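Local coordinates for flagellar hook associated protein type 3 FlgL (Legionella pneumophila subsp. pneumophila, PDB 5YTI) that probably serves as a structural component of the bacterial flagellum, as a hook-associated member of the flagellin family, at residues 136-145 and 155-163; 183-194 and 287-297. All blocks are in the same frame, centred on the assembly; numbering follows the deposited sequence.

Contact 1: 136-145 and 155-163; sequences FSGSKSLTQP and VYNGDSTQR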
loop_
_atom_site.group_PDB
_atom_site.type_symbol
_atom_site.label_atom_id
_atom_site.label_comp_id
_atom_site.label_asym_id
_atom_site.label_seq_id
_atom_site.Cartn_x
_atom_site.Cartn_y
_atom_site.Cartn_z
ATOM N N PHE A 136 4.200 2.153 18.818
ATOM C CA PHE A 136 3.679 2.333 17.467
ATOM C C PHE A 136 2.472 3.256 17.409
ATOM O O PHE A 136 1.650 3.182 16.512
ATOM C CB PHE A 136 3.309 0.981 16.868
ATOM C CG PHE A 136 4.474 0.063 16.665
ATOM C CD1 PHE A 136 5.560 0.458 15.907
ATOM C CD2 PHE A 136 4.469 -1.209 17.199
ATOM C CE1 PHE A 136 6.640 -0.391 15.704
ATOM C CE2 PHE A 136 5.542 -2.061 16.994
ATOM C CZ PHE A 136 6.629 -1.651 16.245
ATOM N N SER A 137 2.371 4.149 18.367
ATOM C CA SER A 137 1.210 5.007 18.433
ATOM C C SER A 137 1.458 6.401 17.873
ATOM O O SER A 137 0.511 7.164 17.682
ATOM C CB SER A 137 0.772 5.128 19.878
ATOM O OG SER A 137 1.894 5.441 20.668
ATOM N N GLY A 138 2.716 6.744 17.606
ATOM C CA GLY A 138 3.047 8.082 17.103
ATOM C C GLY A 138 3.150 9.067 18.236
ATOM O O GLY A 138 3.505 8.698 19.325
ATOM N N SER A 139 2.830 10.327 18.006
ATOM C CA SER A 139 2.952 11.310 19.087
ATOM C C SER A 139 2.028 11.004 20.266
ATOM O O SER A 139 2.266 11.508 21.353
ATOM C CB SER A 139 2.611 12.705 18.608
ATOM O OG SER A 139 1.233 12.927 18.825
ATOM N N LYS A 140 0.964 10.232 20.051
ATOM C CA LYS A 140 -0.011 9.924 21.117
ATOM C C LYS A 140 0.472 8.839 22.062
ATOM O O LYS A 140 -0.097 7.761 22.124
ATOM C CB LYS A 140 -1.363 9.541 20.508
ATOM C CG LYS A 140 -2.333 10.715 20.414
ATOM C CD LYS A 140 -2.901 10.912 19.014
ATOM C CE LYS A 140 -3.854 9.802 18.595
ATOM N NZ LYS A 140 -5.282 10.126 18.848
ATOM N N SER A 141 1.502 9.161 22.832
ATOM C CA SER A 141 2.275 8.186 23.618
ATOM C C SER A 141 1.523 7.205 24.572
ATOM O O SER A 141 2.050 6.122 24.889
ATOM C CB SER A 141 3.319 8.945 24.442
ATOM O OG SER A 141 3.810 10.040 23.705
ATOM N N LEU A 142 0.336 7.582 25.055
ATOM C CA LEU A 142 -0.352 6.769 26.069
ATOM C C LEU A 142 -1.695 6.222 25.559
ATOM O O LEU A 142 -2.439 5.608 26.341
ATOM C CB LEU A 142 -0.511 7.563 27.377
ATOM C CG LEU A 142 0.843 8.122 27.881
ATOM C CD1 LEU A 142 0.697 9.404 28.697
ATOM C CD2 LEU A 142 1.660 7.067 28.642
ATOM N N THR A 143 -1.985 6.421 24.257
ATOM C CA THR A 143 -3.134 5.767 23.593
ATOM C C THR A 143 -2.737 4.418 22.969
ATOM O O THR A 143 -1.780 4.353 22.231
ATOM C CB THR A 143 -3.726 6.667 22.502
ATOM O OG1 THR A 143 -3.983 7.953 23.059
ATOM C CG2 THR A 143 -5.018 6.113 21.954
ATOM N N GLN A 144 -3.470 3.349 23.280
ATOM C CA GLN A 144 -3.179 2.021 22.760
ATOM C C GLN A 144 -3.391 2.109 21.257
ATOM O O GLN A 144 -4.412 2.632 20.792
ATOM C CB GLN A 144 -4.120 0.977 23.394
ATOM C CG GLN A 144 -3.618 -0.470 23.387
ATOM C CD GLN A 144 -4.693 -1.506 23.712
ATOM O OE1 GLN A 144 -5.662 -1.656 22.985
ATOM N NE2 GLN A 144 -4.502 -2.242 24.791
ATOM N N PRO A 145 -2.407 1.664 20.475
ATOM C CA PRO A 145 -2.525 1.965 19.043
ATOM C C PRO A 145 -3.602 1.194 18.290
ATOM O O PRO A 145 -4.314 1.792 17.495
ATOM C CB PRO A 145 -1.124 1.649 18.488
ATOM C CG PRO A 145 -0.411 0.911 19.561
ATOM C CD PRO A 145 -1.027 1.342 20.860
ATOM N N VAL A 155 -9.197 -1.008 14.233
ATOM C CA VAL A 155 -8.843 0.387 13.882
ATOM C C VAL A 155 -7.552 0.818 14.572
ATOM O O VAL A 155 -7.071 0.160 15.490
ATOM C CB VAL A 155 -9.948 1.427 14.255
ATOM C CG1 VAL A 155 -11.280 1.058 13.622
ATOM C CG2 VAL A 155 -10.096 1.587 15.769
ATOM N N TYR A 156 -7.025 1.958 14.131
ATOM C CA TYR A 156 -5.788 2.526 14.660
ATOM C C TYR A 156 -6.084 3.876 15.335
ATOM O O TYR A 156 -6.658 4.802 14.732
ATOM C CB TYR A 156 -4.764 2.672 13.522
ATOM C CG TYR A 156 -3.493 3.343 13.932
ATOM C CD1 TYR A 156 -2.595 2.711 14.772
ATOM C CD2 TYR A 156 -3.186 4.607 13.481
ATOM C CE1 TYR A 156 -1.428 3.334 15.159
ATOM C CE2 TYR A 156 -2.016 5.245 13.862
ATOM C CZ TYR A 156 -1.144 4.603 14.699
ATOM O OH TYR A 156 0.004 5.229 15.088
ATOM N N ASN A 157 -5.698 3.961 16.601
ATOM C CA ASN A 157 -6.070 5.087 17.454
ATOM C C ASN A 157 -4.878 6.006 17.700
ATOM O O ASN A 157 -4.960 6.960 18.475
ATOM C CB ASN A 157 -6.647 4.591 18.798
ATOM C CG ASN A 157 -7.725 3.548 18.612
ATOM O OD1 ASN A 157 -7.579 2.430 19.094
ATOM N ND2 ASN A 157 -8.799 3.893 17.880
ATOM N N GLY A 158 -3.770 5.717 17.042
ATOM C CA GLY A 158 -2.633 6.611 17.107
ATOM C C GLY A 158 -2.750 7.695 16.051
ATOM O O GLY A 158 -3.864 7.987 15.564
ATOM N N ASP A 159 -1.588 8.295 15.731
ATOM C CA ASP A 159 -1.412 9.229 14.586
ATOM C C ASP A 159 -0.193 8.823 13.746
ATOM O O ASP A 159 0.512 7.830 14.062
ATOM C CB ASP A 159 -1.315 10.712 15.036
ATOM C CG ASP A 159 -0.019 11.043 15.791
ATOM O OD1 ASP A 159 1.006 10.401 15.524
ATOM O OD2 ASP A 159 -0.011 11.965 16.644
ATOM N N SER A 160 0.055 9.579 12.676
ATOM C CA SER A 160 1.229 9.313 11.849
ATOM C C SER A 160 2.467 10.163 12.170
ATOM O O SER A 160 3.190 10.447 11.257
ATOM C CB SER A 160 0.874 9.508 10.369
ATOM O OG SER A 160 -0.261 8.753 9.985
ATOM N N THR A 161 2.737 10.544 13.421
ATOM C CA THR A 161 3.784 11.533 13.705
ATOM C C THR A 161 5.060 10.989 14.333
ATOM O O THR A 161 5.070 10.480 15.452
ATOM C CB THR A 161 3.232 12.688 14.564
ATOM O OG1 THR A 161 2.271 13.399 13.789
ATOM C CG2 THR A 161 4.321 13.676 14.996
ATOM N N GLN A 162 6.159 11.162 13.607
ATOM C CA GLN A 162 7.484 10.681 14.030
ATOM C C GLN A 162 8.259 11.738 14.830
ATOM O O GLN A 162 8.319 12.909 14.462
ATOM C CB GLN A 162 8.321 10.247 12.804
ATOM C CG GLN A 162 7.796 9.019 12.068
ATOM C CD GLN A 162 8.661 8.562 10.882
ATOM O OE1 GLN A 162 8.762 9.265 9.858
ATOM N NE2 GLN A 162 9.264 7.366 11.004
ATOM N N ARG A 163 8.864 11.301 15.920
ATOM C CA ARG A 163 9.811 12.135 16.643
ATOM C C ARG A 163 11.166 12.058 15.971
ATOM O O ARG A 163 11.780 10.989 15.916
ATOM C CB ARG A 163 9.937 11.695 18.101
ATOM C CG ARG A 163 8.946 12.386 19.034
ATOM C CD ARG A 163 9.281 12.147 20.511
ATOM N NE ARG A 163 9.840 10.807 20.759
ATOM C CZ ARG A 163 9.207 9.643 20.546
ATOM N NH1 ARG A 163 9.827 8.491 20.815
ATOM N NH2 ARG A 163 7.967 9.611 20.059
#
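Asp159 reaches from its own loop to the backbone and hydroxyl of Ser139, and in doing so illustrates how one carboxylate can organise two irregular chains. At its base, Asp159 N gives a fairly straight bond to Ser137 O (3.1 Å, 162° at the hydrogen). From CB, CG is tucked between the backbone N and the carbonyl carbon (chi1 69°), which turns the carboxylate to Ser139. There Asp159 OD1 takes Ser139 N at 3.1 Å, on the syn side but tilted out of the carboxylate plane. From above the other face Thr161 N reaches Asp159 OD1 at 2.7 Å, closing an Asx turn. Asp159 OD2 offers its syn lone pair to Ser139 OG, 2.7 Å away. Three donors thus grip the two oxygens and fix the rotation of the group.

At the other end, Asn157 N meets Pro145 O at 2.7 Å, in the carbonyl plane and nearly straight (171°). Pro145 CB touches Tyr156 CE1 at 3.7 Å, while Phe136 O lies at the ring edge, 3.0 Å from Tyr156 OH. Between these ends, Lys140 lays its CE beside Asn157 O.

Segment 136-145 leads into strand 146-148, and segment 155-163 runs off the end of its partner, strand 154-156; Phe136 packs onto helix 49-96, Tyr156 touches helix 179-184, and segment 155-163 also meets the second subunit.

Contact 2: 183-194 and 287-297; sequences FMRIPSGNGRFA and SISPAKNESIF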
loop_
_atom_site.group_PDB
_atom_site.type_symbol
_atom_site.label_atom_id
_atom_site.label_comp_id
_atom_site.label_asym_id
_atom_site.label_seq_id
_atom_site.Cartn_x
_atom_site.Cartn_y
_atom_site.Cartn_z
ATOM N N PHE A 183 1.417 -1.540 10.305
ATOM C CA PHE A 183 0.423 -2.597 10.375
ATOM C C PHE A 183 -0.854 -2.415 9.569
ATOM O O PHE A 183 -1.466 -3.402 9.208
ATOM C CB PHE A 183 0.034 -2.799 11.836
ATOM C CG PHE A 183 1.174 -3.234 12.710
ATOM C CD1 PHE A 183 1.549 -4.549 12.761
ATOM C CD2 PHE A 183 1.851 -2.321 13.493
ATOM C CE1 PHE A 183 2.600 -4.953 13.567
ATOM C CE2 PHE A 183 2.902 -2.709 14.306
ATOM C CZ PHE A 183 3.279 -4.029 14.347
HETATM N N MSE A 184 -1.281 -1.188 9.290
HETATM C CA MSE A 184 -2.641 -0.987 8.750
HETATM C C MSE A 184 -2.777 -0.815 7.253
HETATM O O MSE A 184 -3.704 -1.349 6.637
HETATM C CB MSE A 184 -3.354 0.183 9.408
HETATM C CG MSE A 184 -3.147 0.222 10.921
HETATM SE SE MSE A 184 -4.267 -1.062 11.921
HETATM C CE MSE A 184 -5.954 -0.608 11.014
ATOM N N ARG A 185 -1.906 -0.048 6.629
ATOM C CA ARG A 185 -2.110 0.257 5.219
ATOM C C ARG A 185 -1.195 -0.586 4.370
ATOM O O ARG A 185 -0.020 -0.287 4.232
ATOM C CB ARG A 185 -1.845 1.726 4.957
ATOM C CG ARG A 185 -2.485 2.662 5.960
ATOM C CD ARG A 185 -3.923 2.300 6.255
ATOM N NE ARG A 185 -4.544 3.357 7.044
ATOM C CZ ARG A 185 -5.840 3.400 7.322
ATOM N NH1 ARG A 185 -6.644 2.434 6.894
ATOM N NH2 ARG A 185 -6.337 4.407 8.025
ATOM N N ILE A 186 -1.751 -1.662 3.830
ATOM C CA ILE A 186 -1.014 -2.642 3.038
ATOM C C ILE A 186 -2.009 -3.046 2.006
ATOM O O ILE A 186 -3.144 -3.361 2.341
ATOM C CB ILE A 186 -0.657 -3.871 3.860
ATOM C CG1 ILE A 186 0.102 -3.440 5.094
ATOM C CG2 ILE A 186 0.151 -4.846 3.039
ATOM C CD1 ILE A 186 0.654 -4.598 5.878
ATOM N N PRO A 187 -1.619 -3.001 0.744
ATOM C CA PRO A 187 -2.679 -3.193 -0.209
ATOM C C PRO A 187 -3.072 -4.659 -0.290
ATOM O O PRO A 187 -2.239 -5.589 -0.106
ATOM C CB PRO A 187 -2.076 -2.685 -1.535
ATOM C CG PRO A 187 -0.754 -2.073 -1.171
ATOM C CD PRO A 187 -0.327 -2.787 0.084
ATOM N N SER A 188 -4.363 -4.836 -0.542
ATOM C CA SER A 188 -4.973 -6.142 -0.687
ATOM C C SER A 188 -4.724 -6.697 -2.064
ATOM O O SER A 188 -4.262 -5.990 -2.969
ATOM C CB SER A 188 -6.470 -6.027 -0.486
ATOM O OG SER A 188 -7.011 -5.011 -1.333
ATOM N N GLY A 189 -5.073 -7.964 -2.237
ATOM C CA GLY A 189 -4.875 -8.641 -3.508
ATOM C C GLY A 189 -3.391 -8.823 -3.723
ATOM O O GLY A 189 -2.598 -8.952 -2.752
ATOM N N ASN A 190 -3.015 -8.767 -4.990
ATOM C CA ASN A 190 -1.645 -8.939 -5.389
ATOM C C ASN A 190 -0.898 -7.653 -5.253
ATOM O O ASN A 190 0.265 -7.576 -5.681
ATOM C CB ASN A 190 -1.558 -9.367 -6.851
ATOM C CG ASN A 190 -2.268 -8.420 -7.775
ATOM O OD1 ASN A 190 -2.442 -7.250 -7.456
ATOM N ND2 ASN A 190 -2.714 -8.931 -8.921
ATOM N N GLY A 191 -1.577 -6.635 -4.731
ATOM C CA GLY A 191 -0.961 -5.357 -4.477
ATOM C C GLY A 191 -1.541 -4.276 -5.344
ATOM O O GLY A 191 -1.467 -3.088 -5.011
ATOM N N ARG A 192 -2.113 -4.680 -6.467
ATOM C CA ARG A 192 -2.705 -3.743 -7.410
ATOM C C ARG A 192 -4.187 -4.043 -7.654
ATOM O O ARG A 192 -5.014 -3.107 -7.705
ATOM C CB ARG A 192 -1.923 -3.778 -8.728
ATOM C CG ARG A 192 -0.486 -3.307 -8.581
ATOM C CD ARG A 192 -0.412 -1.823 -8.216
ATOM N NE ARG A 192 -0.927 -0.968 -9.289
ATOM C CZ ARG A 192 -0.271 -0.719 -10.418
ATOM N NH1 ARG A 192 -0.811 0.068 -11.331
ATOM N NH2 ARG A 192 0.927 -1.251 -10.627
ATOM N N PHE A 193 -4.522 -5.336 -7.805
ATOM C CA PHE A 193 -5.944 -5.757 -7.854
ATOM C C PHE A 193 -6.315 -7.017 -7.052
ATOM O O PHE A 193 -5.515 -7.960 -6.872
ATOM C CB PHE A 193 -6.461 -5.877 -9.297
ATOM C CG PHE A 193 -5.640 -6.781 -10.163
ATOM C CD1 PHE A 193 -4.552 -6.285 -10.883
ATOM C CD2 PHE A 193 -5.937 -8.122 -10.257
ATOM C CE1 PHE A 193 -3.774 -7.124 -11.679
ATOM C CE2 PHE A 193 -5.159 -8.959 -11.045
ATOM C CZ PHE A 193 -4.084 -8.459 -11.764
ATOM N N ALA A 194 -7.560 -7.008 -6.578
ATOM C CA ALA A 194 -8.069 -8.070 -5.730
ATOM C C ALA A 194 -9.246 -8.771 -6.382
ATOM O O ALA A 194 -9.932 -8.180 -7.207
ATOM C CB ALA A 194 -8.462 -7.511 -4.381
ATOM N N SER A 287 -15.426 -10.918 -9.129
ATOM C CA SER A 287 -15.299 -9.465 -9.160
ATOM C C SER A 287 -13.831 -9.077 -9.059
ATOM O O SER A 287 -13.060 -9.735 -8.351
ATOM C CB SER A 287 -16.042 -8.861 -7.989
ATOM O OG SER A 287 -15.749 -7.499 -7.920
ATOM N N ILE A 288 -13.430 -8.021 -9.765
ATOM C CA ILE A 288 -12.012 -7.617 -9.779
ATOM C C ILE A 288 -11.825 -6.094 -9.654
ATOM O O ILE A 288 -12.292 -5.306 -10.492
ATOM C CB ILE A 288 -11.302 -8.094 -11.054
ATOM C CG1 ILE A 288 -11.571 -9.571 -11.313
ATOM C CG2 ILE A 288 -9.814 -7.824 -10.930
ATOM C CD1 ILE A 288 -11.632 -9.888 -12.780
ATOM N N SER A 289 -11.085 -5.684 -8.641
ATOM C CA SER A 289 -11.236 -4.347 -8.120
ATOM C C SER A 289 -9.907 -3.776 -7.671
ATOM O O SER A 289 -9.040 -4.508 -7.197
ATOM C CB SER A 289 -12.197 -4.447 -6.942
ATOM O OG SER A 289 -12.233 -5.803 -6.452
ATOM N N PRO A 290 -9.736 -2.459 -7.797
ATOM C CA PRO A 290 -8.482 -1.861 -7.333
ATOM C C PRO A 290 -8.093 -2.284 -5.921
ATOM O O PRO A 290 -8.932 -2.598 -5.101
ATOM C CB PRO A 290 -8.766 -0.365 -7.355
ATOM C CG PRO A 290 -10.230 -0.223 -7.615
ATOM C CD PRO A 290 -10.662 -1.458 -8.326
ATOM N N ALA A 291 -6.809 -2.280 -5.640
ATOM C CA ALA A 291 -6.382 -2.650 -4.331
ATOM C C ALA A 291 -6.800 -1.617 -3.324
ATOM O O ALA A 291 -6.917 -0.432 -3.616
ATOM C CB ALA A 291 -4.897 -2.802 -4.302
ATOM N N LYS A 292 -6.967 -2.095 -2.107
ATOM C CA LYS A 292 -7.589 -1.342 -1.053
ATOM C C LYS A 292 -6.711 -1.483 0.167
ATOM O O LYS A 292 -6.259 -2.582 0.450
ATOM C CB LYS A 292 -8.941 -1.976 -0.790
ATOM C CG LYS A 292 -9.897 -1.128 0.007
ATOM C CD LYS A 292 -11.185 -1.907 0.237
ATOM C CE LYS A 292 -12.289 -1.044 0.839
ATOM N NZ LYS A 292 -12.173 -0.900 2.326
ATOM N N ASN A 293 -6.443 -0.408 0.893
ATOM C CA ASN A 293 -5.670 -0.585 2.119
ATOM C C ASN A 293 -6.409 -1.510 3.084
ATOM O O ASN A 293 -7.624 -1.440 3.219
ATOM C CB ASN A 293 -5.322 0.745 2.783
ATOM C CG ASN A 293 -4.107 1.406 2.148
ATOM O OD1 ASN A 293 -3.196 0.718 1.656
ATOM N ND2 ASN A 293 -4.086 2.752 2.146
ATOM N N GLU A 294 -5.670 -2.404 3.730
ATOM C CA GLU A 294 -6.288 -3.363 4.631
ATOM C C GLU A 294 -5.230 -3.923 5.583
ATOM O O GLU A 294 -4.201 -4.447 5.117
ATOM C CB GLU A 294 -6.995 -4.478 3.822
ATOM C CG GLU A 294 -6.815 -5.881 4.402
ATOM C CD GLU A 294 -7.769 -6.941 3.855
ATOM O OE1 GLU A 294 -7.967 -7.014 2.638
ATOM O OE2 GLU A 294 -8.291 -7.752 4.655
ATOM N N SER A 295 -5.501 -3.822 6.896
ATOM C CA SER A 295 -4.557 -4.243 7.974
ATOM C C SER A 295 -4.135 -5.680 7.894
ATOM O O SER A 295 -4.864 -6.511 7.393
ATOM C CB SER A 295 -5.148 -4.006 9.384
ATOM O OG SER A 295 -6.374 -4.699 9.629
ATOM N N ILE A 296 -2.951 -5.983 8.388
ATOM C CA ILE A 296 -2.553 -7.372 8.466
ATOM C C ILE A 296 -3.620 -8.080 9.243
ATOM O O ILE A 296 -3.970 -9.209 8.961
ATOM C CB ILE A 296 -1.279 -7.577 9.268
ATOM C CG1 ILE A 296 -0.125 -6.844 8.623
ATOM C CG2 ILE A 296 -0.926 -9.045 9.340
ATOM C CD1 ILE A 296 0.896 -6.431 9.671
ATOM N N PHE A 297 -4.127 -7.402 10.252
ATOM C CA PHE A 297 -5.084 -8.002 11.143
ATOM C C PHE A 297 -6.286 -8.577 10.415
ATOM O O PHE A 297 -6.564 -9.760 10.569
ATOM C CB PHE A 297 -5.487 -7.004 12.190
ATOM C CG PHE A 297 -4.313 -6.341 12.834
ATOM C CD1 PHE A 297 -3.376 -7.098 13.502
ATOM C CD2 PHE A 297 -4.133 -4.965 12.745
ATOM C CE1 PHE A 297 -2.293 -6.496 14.095
ATOM C CE2 PHE A 297 -3.052 -4.358 13.341
ATOM C CZ PHE A 297 -2.125 -5.124 14.015
#
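Phe183, at the end of helix 179-184, meets the start of helix 296-307 with both backbone and ring. Phe183 O receives Ile296 N almost head-on, at 3.1 Å and 164° at the hydrogen. Its ring lies near parallel to that of Phe297, planes 18° apart, but slid so far that they barely overlap. Ile296 CD1 touches Phe183 CD1 at 3.7 Å. Next, Met184, a selenomethionine, curls back at chi2 and chi3 and brings SE to the edge of the Phe297 ring, 3.8 Å from CE2: a Met-aromatic contact made in the ring plane.

Arg185 CB lies against the Asn293 amide, the two side chains crossing at about a right angle; their polar ends go instead to Asp180 and Asn181 of the second subunit. Ile186 sends CD1 to Ile296 CG1 and accepts Glu294 N on its O, while Pro187 CB faces Ala291 CB. Ser188 then pairs in both directions with Lys292: its N donates to Lys292 O, and Ser188 OG, held between backbone N and carbonyl carbon (chi1 52°), accepts Lys292 N at 3.0 Å.

A type II' turn from Ser188 to Gly191 reverses the chain. Asn190 OD1 takes Arg192 N, an Asx turn, and with Phe193 N as well completes an Asx motif. Asn190 ND2 sits over the centre of the Phe193 ring. Arg192 O accepts Ala291 N from above its carbonyl plane, Phe193 CD2 touches Ile288 CG2 at 3.9 Å, and Ala194 exchanges two in-plane backbone bonds with Ser289.

Phe193 with Pro290 is a non-hydrogen-bonded antiparallel pair and Ala194 with Ser289 a hydrogen-bonded one, at the edge strand 193-197 of a five-stranded sheet; the whole is two segments of one chain running side by side from helices into a beta-sheet.

Contact 1 closes before contact 2 opens along the chain, and their centres lie about 22 Å apart, yet the two touch directly. Phe136 sets its ring edge-to-face against that of Phe183, where Phe136 CD2 is 3.6 Å from Phe183 CE2, and Tyr156 CB lies 3.9 Å from Met184 CG, so helix 179-184 is shared ground. Contact 1 belongs to the loops around a two-stranded hairpin beside the long helices; contact 2 runs from the ends of helices 179-184 and 296-307 into the five-stranded sheet. The contacts thus adjoin through these two pairs, contact 2 carries on to the sheet, and both meet the second subunit of the two-chain assembly.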